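Local coordinates for protein heat-inducible transcription repressor hrcA homolog (Thermotoga maritima, PDB 1STZ) that probably represses the class I heat shock genes of the grpE-dnaK-dnaJ and groELS operons by binding DNA, at residues K212-G215 / F216-L219. Numbering follows the deposited sequence.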
loop_
_atom_site.group_PDB
_atom_site.type_symbol
_atom_site.label_atom_id
_atom_site.label_comp_id
_atom_site.label_asym_id
_atom_site.label_seq_id
_atom_site.Cartn_x
_atom_site.Cartn_y
_atom_site.Cartn_z
ATOM N N LYS A 212 -0.227 -39.606 -20.190
ATOM C CA LYS A 212 -1.268 -40.448 -19.580
ATOM C C LYS A 212 -0.782 -41.860 -19.198
ATOM O O LYS A 212 -1.575 -42.687 -18.748
ATOM C CB LYS A 212 -2.500 -40.522 -20.494
ATOM C CG LYS A 212 -3.429 -39.327 -20.358
ATOM C CD LYS A 212 -4.801 -39.564 -20.988
ATOM C CE LYS A 212 -5.803 -38.466 -20.582
ATOM N NZ LYS A 212 -5.322 -37.067 -20.827
ATOM N N GLY A 213 0.522 -42.112 -19.333
ATOM C CA GLY A 213 1.100 -43.428 -19.098
ATOM C C GLY A 213 1.213 -43.864 -17.644
ATOM O O GLY A 213 1.463 -45.036 -17.374
ATOM N N SER A 214 1.056 -42.925 -16.712
ATOM C CA SER A 214 1.017 -43.240 -15.277
ATOM C C SER A 214 0.119 -42.249 -14.517
ATOM O O SER A 214 -0.303 -41.231 -15.063
ATOM C CB SER A 214 2.428 -43.228 -14.682
ATOM O OG SER A 214 2.849 -41.893 -14.433
ATOM N N GLY A 215 -0.164 -42.564 -13.254
ATOM C CA GLY A 215 -1.078 -41.772 -12.448
ATOM C C GLY A 215 -0.516 -40.416 -12.066
ATOM O O GLY A 215 -1.243 -39.431 -12.053
ATOM N N PHE A 216 0.775 -40.376 -11.744
ATOM C CA PHE A 216 1.436 -39.127 -11.386
ATOM C C PHE A 216 1.584 -38.215 -12.600
ATOM O O PHE A 216 1.419 -37.007 -12.489
ATOM C CB PHE A 216 2.805 -39.377 -10.748
ATOM C CG PHE A 216 3.431 -38.130 -10.178
ATOM C CD1 PHE A 216 3.040 -37.650 -8.938
ATOM C CD2 PHE A 216 4.379 -37.426 -10.895
ATOM C CE1 PHE A 216 3.594 -36.503 -8.418
ATOM C CE2 PHE A 216 4.933 -36.269 -10.385
ATOM C CZ PHE A 216 4.539 -35.802 -9.146
ATOM N N LEU A 217 1.889 -38.806 -13.751
ATOM C CA LEU A 217 2.031 -38.063 -14.998
ATOM C C LEU A 217 0.696 -37.449 -15.432
ATOM O O LEU A 217 0.667 -36.369 -16.027
ATOM C CB LEU A 217 2.607 -38.967 -16.098
ATOM C CG LEU A 217 4.137 -39.066 -16.186
ATOM C CD1 LEU A 217 4.696 -37.887 -16.975
ATOM C CD2 LEU A 217 4.800 -39.097 -14.819
ATOM N N ARG A 218 -0.401 -38.128 -15.112
ATOM C CA ARG A 218 -1.752 -37.616 -15.364
ATOM C C ARG A 218 -2.042 -36.407 -14.477
ATOM O O ARG A 218 -2.732 -35.477 -14.884
ATOM C CB ARG A 218 -2.792 -38.706 -15.079
ATOM C CG ARG A 218 -3.906 -38.845 -16.117
ATOM C CD ARG A 218 -4.721 -40.145 -15.962
ATOM N NE ARG A 218 -3.838 -41.299 -15.815
ATOM C CZ ARG A 218 -4.144 -42.435 -15.190
ATOM N NH1 ARG A 218 -5.341 -42.626 -14.642
ATOM N NH2 ARG A 218 -3.234 -43.401 -15.119
ATOM N N LEU A 219 -1.533 -36.452 -13.249
ATOM C CA LEU A 219 -1.663 -35.338 -12.316
ATOM C C LEU A 219 -0.979 -34.117 -12.901
ATOM O O LEU A 219 -1.566 -33.036 -12.940
ATOM C CB LEU A 219 -1.030 -35.689 -10.960
ATOM C CG LEU A 219 -1.589 -35.083 -9.660
ATOM C CD1 LEU A 219 -0.515 -35.053 -8.563
ATOM C CD2 LEU A 219 -2.192 -33.707 -9.843
#
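The carbonyl oxygen of Ser214 accepts the backbone N-H of Arg218 at 3.1 Å (Ser214 O to Arg218 N), closing the first turn of helix 215-224. Leu219 N repeats the step on Gly215 O at 3.2 Å. The Ser214 hydroxyl reaches over the helix start: with OG lying between its own N and carbonyl carbon (chi1 79°), it receives Leu217 N in a weak but fairly straight bond, 3.3 Å from N to OG and 159° at the hydrogen. Ser214 OG also rests against the Leu217 side chain, 3.4 Å from its CB and CD2, while that leucine packs on Gln190, Leu191 and Leu194 of helix 184-195. Arg218 folds back over the turn. A bend at chi3 (-48°) lays one face of its guanidinium above Gly215 CA, with NH2 3.6 Å from Ser214 C. Alongside, Lys212 CG lies 4.3 Å from Arg218 CG, and the Lys212 ammonium forms a salt bridge with Glu221, one turn beyond Arg218. The Phe216 ring meets that of Trp184 and packs on Ile187. The bond from Leu217 N to Ser214 OG makes Ser214 the N-cap of helix 215-224, a surface helix in the C-terminal region of HrcA.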